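Local coordinates for protein glucose-6-phosphate 1-dehydrogenase (Mycobacterium avium, PDB 4LGV) that probably catalyses the NADP-dependent oxidation of glucose 6-phosphate to 6-phosphogluconolactone, the first step of the pentose phosphate pathway, at residues Gly166-Arg180 with Glu434-Leu448. Sequence-based numbering, arbitrary orientation.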
loop_
_atom_site.group_PDB
_atom_site.type_symbol
_atom_site.label_atom_id
_atom_site.label_comp_id
_atom_site.label_asym_id
_atom_site.label_seq_id
_atom_site.Cartn_x
_atom_site.Cartn_y
_atom_site.Cartn_z
ATOM N N GLY A 166 -24.736 34.180 10.324
ATOM C CA GLY A 166 -24.611 34.408 8.919
ATOM C C GLY A 166 -25.573 33.494 8.232
ATOM O O GLY A 166 -25.899 32.401 8.746
ATOM N N HIS A 167 -25.996 33.913 7.046
ATOM C CA HIS A 167 -26.872 33.095 6.227
ATOM C C HIS A 167 -26.264 32.822 4.854
ATOM O O HIS A 167 -26.885 32.173 4.023
ATOM C CB HIS A 167 -28.258 33.739 6.117
ATOM C CG HIS A 167 -28.246 35.114 5.534
ATOM N ND1 HIS A 167 -28.375 36.252 6.306
ATOM C CD2 HIS A 167 -28.085 35.539 4.258
ATOM C CE1 HIS A 167 -28.328 37.319 5.526
ATOM N NE2 HIS A 167 -28.137 36.916 4.279
ATOM N N ASP A 168 -25.061 33.325 4.622
ATOM C CA ASP A 168 -24.300 33.070 3.395
ATOM C C ASP A 168 -22.887 33.631 3.564
ATOM O O ASP A 168 -22.563 34.174 4.611
ATOM C CB ASP A 168 -24.987 33.666 2.140
ATOM C CG ASP A 168 -25.140 35.171 2.185
ATOM O OD1 ASP A 168 -24.577 35.856 3.069
ATOM O OD2 ASP A 168 -25.813 35.666 1.286
ATOM N N LEU A 169 -22.052 33.482 2.546
ATOM C CA LEU A 169 -20.642 33.821 2.680
ATOM C C LEU A 169 -20.482 35.288 3.009
ATOM O O LEU A 169 -19.742 35.629 3.935
ATOM C CB LEU A 169 -19.840 33.461 1.404
ATOM C CG LEU A 169 -18.369 33.950 1.362
ATOM C CD1 LEU A 169 -17.523 33.396 2.524
ATOM C CD2 LEU A 169 -17.692 33.617 0.022
ATOM N N GLU A 170 -21.163 36.152 2.253
ATOM C CA GLU A 170 -21.025 37.618 2.441
ATOM C C GLU A 170 -21.510 38.059 3.836
ATOM O O GLU A 170 -20.791 38.784 4.545
ATOM C CB GLU A 170 -21.719 38.426 1.311
ATOM N N SER A 171 -22.674 37.569 4.260
ATOM C CA SER A 171 -23.212 37.947 5.564
ATOM C C SER A 171 -22.343 37.413 6.730
ATOM O O SER A 171 -22.133 38.094 7.739
ATOM C CB SER A 171 -24.673 37.495 5.690
ATOM O OG SER A 171 -24.839 36.078 5.526
ATOM N N ALA A 172 -21.807 36.204 6.585
ATOM C CA ALA A 172 -20.882 35.674 7.605
ATOM C C ALA A 172 -19.596 36.493 7.676
ATOM O O ALA A 172 -19.101 36.776 8.770
ATOM C CB ALA A 172 -20.557 34.212 7.351
ATOM N N ARG A 173 -19.041 36.861 6.518
ATOM C CA ARG A 173 -17.840 37.699 6.493
ATOM C C ARG A 173 -18.066 39.060 7.138
ATOM O O ARG A 173 -17.185 39.549 7.832
ATOM C CB ARG A 173 -17.334 37.895 5.063
ATOM C CG ARG A 173 -16.461 36.757 4.568
ATOM C CD ARG A 173 -15.973 36.976 3.143
ATOM N NE ARG A 173 -15.037 38.103 3.137
ATOM C CZ ARG A 173 -13.756 38.053 3.532
ATOM N NH1 ARG A 173 -13.193 36.913 3.947
ATOM N NH2 ARG A 173 -13.026 39.159 3.505
ATOM N N ASP A 174 -19.222 39.676 6.898
ATOM C CA ASP A 174 -19.527 40.991 7.483
ATOM C C ASP A 174 -19.650 40.905 8.987
ATOM O O ASP A 174 -19.102 41.735 9.696
ATOM C CB ASP A 174 -20.825 41.619 6.917
ATOM C CG ASP A 174 -20.729 41.952 5.412
ATOM O OD1 ASP A 174 -19.616 41.973 4.826
ATOM O OD2 ASP A 174 -21.794 42.189 4.808
ATOM N N LEU A 175 -20.386 39.912 9.469
ATOM C CA LEU A 175 -20.556 39.745 10.885
ATOM C C LEU A 175 -19.199 39.536 11.502
ATOM O O LEU A 175 -18.808 40.199 12.467
ATOM C CB LEU A 175 -21.471 38.560 11.187
ATOM C CG LEU A 175 -21.499 38.102 12.645
ATOM C CD1 LEU A 175 -21.863 39.246 13.569
ATOM C CD2 LEU A 175 -22.495 36.952 12.822
ATOM N N ASN A 176 -18.476 38.601 10.929
ATOM C CA ASN A 176 -17.154 38.283 11.423
ATOM C C ASN A 176 -16.165 39.449 11.495
ATOM O O ASN A 176 -15.354 39.529 12.412
ATOM C CB ASN A 176 -16.549 37.206 10.555
ATOM C CG ASN A 176 -15.482 36.473 11.271
ATOM O OD1 ASN A 176 -15.766 35.825 12.274
ATOM N ND2 ASN A 176 -14.237 36.580 10.796
ATOM N N ALA A 177 -16.196 40.309 10.481
ATOM C CA ALA A 177 -15.299 41.479 10.424
ATOM C C ALA A 177 -15.598 42.402 11.589
ATOM O O ALA A 177 -14.681 42.924 12.208
ATOM C CB ALA A 177 -15.442 42.249 9.090
ATOM N N ARG A 178 -16.881 42.573 11.907
ATOM C CA ARG A 178 -17.252 43.430 13.025
ATOM C C ARG A 178 -16.806 42.861 14.389
ATOM O O ARG A 178 -16.297 43.595 15.227
ATOM C CB ARG A 178 -18.737 43.690 12.990
ATOM C CG ARG A 178 -19.149 44.527 11.779
ATOM C CD ARG A 178 -20.611 44.922 11.869
ATOM N NE ARG A 178 -20.827 45.903 12.927
ATOM C CZ ARG A 178 -22.014 46.416 13.253
ATOM N NH1 ARG A 178 -23.129 46.046 12.617
ATOM N NH2 ARG A 178 -22.094 47.293 14.243
ATOM N N LEU A 179 -16.913 41.555 14.566
ATOM C CA LEU A 179 -16.427 40.908 15.792
ATOM C C LEU A 179 -14.890 40.950 15.911
ATOM O O LEU A 179 -14.351 41.235 16.983
ATOM C CB LEU A 179 -16.920 39.451 15.877
ATOM C CG LEU A 179 -18.437 39.229 15.811
ATOM C CD1 LEU A 179 -18.785 37.770 15.977
ATOM C CD2 LEU A 179 -19.146 40.053 16.856
ATOM N N ARG A 180 -14.208 40.656 14.815
ATOM C CA ARG A 180 -12.742 40.568 14.835
ATOM C C ARG A 180 -12.076 41.953 14.974
ATOM O O ARG A 180 -10.923 42.056 15.356
ATOM C CB ARG A 180 -12.235 39.838 13.598
ATOM C CG ARG A 180 -12.583 38.362 13.575
ATOM C CD ARG A 180 -11.754 37.522 14.573
ATOM N NE ARG A 180 -10.419 38.105 14.886
ATOM C CZ ARG A 180 -9.297 37.968 14.180
ATOM N NH1 ARG A 180 -9.246 37.232 13.088
ATOM N NH2 ARG A 180 -8.207 38.589 14.585
ATOM N N GLU A 434 -13.084 30.370 12.207
ATOM C CA GLU A 434 -13.429 31.287 11.129
ATOM C C GLU A 434 -13.080 30.781 9.724
ATOM O O GLU A 434 -13.882 30.878 8.784
ATOM C CB GLU A 434 -12.769 32.621 11.490
ATOM C CG GLU A 434 -12.434 33.645 10.428
ATOM C CD GLU A 434 -11.403 34.721 10.964
ATOM O OE1 GLU A 434 -10.284 34.828 10.425
ATOM O OE2 GLU A 434 -11.679 35.470 11.936
ATOM N N ASP A 435 -11.879 30.256 9.570
ATOM C CA ASP A 435 -11.431 29.793 8.251
ATOM C C ASP A 435 -12.354 28.644 7.753
ATOM O O ASP A 435 -12.737 28.622 6.607
ATOM C CB ASP A 435 -9.955 29.391 8.276
ATOM C CG ASP A 435 -9.617 28.328 9.370
ATOM O OD1 ASP A 435 -10.424 27.989 10.277
ATOM O OD2 ASP A 435 -8.496 27.850 9.345
ATOM N N ALA A 436 -12.753 27.748 8.637
ATOM C CA ALA A 436 -13.668 26.670 8.251
ATOM C C ALA A 436 -15.060 27.201 7.899
ATOM O O ALA A 436 -15.700 26.770 6.945
ATOM C CB ALA A 436 -13.769 25.661 9.371
ATOM N N ILE A 437 -15.516 28.164 8.670
ATOM C CA ILE A 437 -16.789 28.770 8.389
ATOM C C ILE A 437 -16.797 29.313 6.944
ATOM O O ILE A 437 -17.720 29.043 6.180
ATOM C CB ILE A 437 -17.104 29.851 9.452
ATOM C CG1 ILE A 437 -17.169 29.229 10.874
ATOM C CG2 ILE A 437 -18.220 30.780 8.966
ATOM C CD1 ILE A 437 -18.530 29.046 11.462
ATOM N N GLU A 438 -15.775 30.071 6.587
ATOM C CA GLU A 438 -15.720 30.707 5.274
ATOM C C GLU A 438 -15.573 29.698 4.148
ATOM O O GLU A 438 -16.219 29.820 3.143
ATOM C CB GLU A 438 -14.634 31.769 5.251
ATOM C CG GLU A 438 -15.018 32.877 6.208
ATOM C CD GLU A 438 -14.206 34.166 6.083
ATOM O OE1 GLU A 438 -13.551 34.379 5.036
ATOM O OE2 GLU A 438 -14.298 34.989 7.051
ATOM N N GLU A 439 -14.801 28.657 4.347
ATOM C CA GLU A 439 -14.716 27.619 3.349
ATOM C C GLU A 439 -16.027 26.884 3.174
ATOM O O GLU A 439 -16.396 26.560 2.063
ATOM C CB GLU A 439 -13.647 26.571 3.709
ATOM C CG GLU A 439 -12.204 27.049 3.613
ATOM C CD GLU A 439 -11.799 27.530 2.242
ATOM O OE1 GLU A 439 -12.203 26.950 1.208
ATOM O OE2 GLU A 439 -11.086 28.536 2.192
ATOM N N THR A 440 -16.744 26.597 4.251
ATOM C CA THR A 440 -18.003 25.856 4.099
ATOM C C THR A 440 -19.078 26.700 3.450
ATOM O O THR A 440 -19.894 26.169 2.706
ATOM C CB THR A 440 -18.518 25.255 5.403
ATOM O OG1 THR A 440 -18.590 26.262 6.397
ATOM C CG2 THR A 440 -17.544 24.154 5.884
ATOM N N TRP A 441 -19.065 28.013 3.698
ATOM C CA TRP A 441 -19.975 28.914 2.975
ATOM C C TRP A 441 -19.638 28.955 1.481
ATOM O O TRP A 441 -20.538 28.879 0.657
ATOM C CB TRP A 441 -19.976 30.341 3.560
ATOM C CG TRP A 441 -20.829 30.470 4.841
ATOM C CD1 TRP A 441 -20.380 30.795 6.090
ATOM C CD2 TRP A 441 -22.214 30.213 4.965
ATOM N NE1 TRP A 441 -21.403 30.768 6.988
ATOM C CE2 TRP A 441 -22.546 30.392 6.332
ATOM C CE3 TRP A 441 -23.214 29.807 4.069
ATOM C CZ2 TRP A 441 -23.843 30.218 6.819
ATOM C CZ3 TRP A 441 -24.507 29.641 4.550
ATOM C CH2 TRP A 441 -24.810 29.852 5.914
ATOM N N ARG A 442 -18.345 29.005 1.137
ATOM C CA ARG A 442 -17.956 28.942 -0.277
ATOM C C ARG A 442 -18.492 27.661 -0.909
ATOM O O ARG A 442 -19.058 27.691 -1.995
ATOM C CB ARG A 442 -16.436 28.962 -0.410
ATOM C CG ARG A 442 -15.937 28.654 -1.824
ATOM C CD ARG A 442 -14.434 28.501 -1.917
ATOM N NE ARG A 442 -13.903 27.370 -1.142
ATOM C CZ ARG A 442 -13.991 26.081 -1.473
ATOM N NH1 ARG A 442 -14.610 25.683 -2.562
ATOM N NH2 ARG A 442 -13.432 25.160 -0.706
ATOM N N ILE A 443 -18.341 26.541 -0.202
ATOM C CA ILE A 443 -18.769 25.253 -0.721
ATOM C C ILE A 443 -20.257 25.214 -1.034
ATOM O O ILE A 443 -20.638 24.773 -2.114
ATOM C CB ILE A 443 -18.374 24.115 0.237
ATOM C CG1 ILE A 443 -16.864 23.959 0.219
ATOM C CG2 ILE A 443 -18.985 22.800 -0.175
ATOM C CD1 ILE A 443 -16.314 23.195 1.385
ATOM N N VAL A 444 -21.092 25.712 -0.129
ATOM C CA VAL A 444 -22.569 25.595 -0.290
ATOM C C VAL A 444 -23.191 26.730 -1.106
ATOM O O VAL A 444 -24.312 26.617 -1.573
ATOM C CB VAL A 444 -23.325 25.474 1.057
ATOM C CG1 VAL A 444 -22.819 24.294 1.868
ATOM C CG2 VAL A 444 -23.246 26.757 1.888
ATOM N N GLN A 445 -22.472 27.828 -1.281
ATOM C CA GLN A 445 -23.071 29.021 -1.896
ATOM C C GLN A 445 -23.841 28.770 -3.217
ATOM O O GLN A 445 -24.874 29.341 -3.417
ATOM C CB GLN A 445 -22.003 30.096 -2.086
ATOM C CG GLN A 445 -22.588 31.435 -2.456
ATOM C CD GLN A 445 -23.459 31.925 -1.324
ATOM O OE1 GLN A 445 -24.548 32.412 -1.561
ATOM N NE2 GLN A 445 -23.043 31.671 -0.074
ATOM N N PRO A 446 -23.326 27.917 -4.111
ATOM C CA PRO A 446 -23.968 27.805 -5.419
ATOM C C PRO A 446 -25.358 27.234 -5.310
ATOM O O PRO A 446 -26.249 27.632 -6.060
ATOM C CB PRO A 446 -23.059 26.849 -6.187
ATOM C CG PRO A 446 -21.719 27.075 -5.593
ATOM C CD PRO A 446 -21.967 27.338 -4.119
ATOM N N VAL A 447 -25.553 26.347 -4.346
ATOM C CA VAL A 447 -26.883 25.803 -4.059
ATOM C C VAL A 447 -27.823 26.850 -3.444
ATOM O O VAL A 447 -29.043 26.829 -3.677
ATOM C CB VAL A 447 -26.738 24.561 -3.156
ATOM C CG1 VAL A 447 -28.019 24.239 -2.434
ATOM C CG2 VAL A 447 -26.314 23.386 -4.001
ATOM N N LEU A 448 -27.279 27.782 -2.672
ATOM C CA LEU A 448 -28.089 28.872 -2.134
ATOM C C LEU A 448 -28.504 29.833 -3.235
ATOM O O LEU A 448 -29.601 30.366 -3.213
ATOM C CB LEU A 448 -27.326 29.650 -1.057
ATOM C CG LEU A 448 -26.759 28.845 0.135
ATOM C CD1 LEU A 448 -26.036 29.789 1.094
ATOM C CD2 LEU A 448 -27.842 28.045 0.855
#
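E434 OE2 is gripped by two donors from helix 169-180. R180 NH1 reaches it at 3.2 Å in a nearly straight salt bridge along the syn lone pair, with guanidinium and carboxylate almost coplanar (11°). N176 ND2 donates to the same oxygen at 3.0 Å from above the carboxylate plane, its amide nearly perpendicular to the carboxylate. Both donors have further ties, N176 OD1 to R190 and R180 NE to the carbonyl of L183, which should help fix their orientation. One turn earlier in helix 169-180, R173, bent at chi3 (68°), brings NH1 2.8 Å from OE1 of E438, one turn further along the partner helix; this second salt bridge is less straight, and its two planar groups stand nearly perpendicular.

Beyond the charged end, W441 packs against the backbone of 166-168 and the side chains of L169 and A172. The CA of D168 sits over one face of the indole, 3.5 Å from CE3, while the CB of A172 approaches NE1 obliquely at 3.6 Å. L169 and W441 run alongside in opposite senses, CB to CB 3.8 Å. The backbone of 166-168 wraps the far end of the ring, G166 O lying 3.6 Å from CZ2. D168 N-caps its helix through OD1, which accepts from S171 N.

The two helices run nearly antiparallel (161°), their axes approaching to 9.6 Å, joining the dinucleotide-binding Rossmann-type domain to the C-terminal domain. Helix 246-264 also packs on 434-448, touching W441 and L448, and helix 273-284 meets D435, A436, E439 and T440; strand 188-191, an outermost strand of the parallel sheet, contacts both segments.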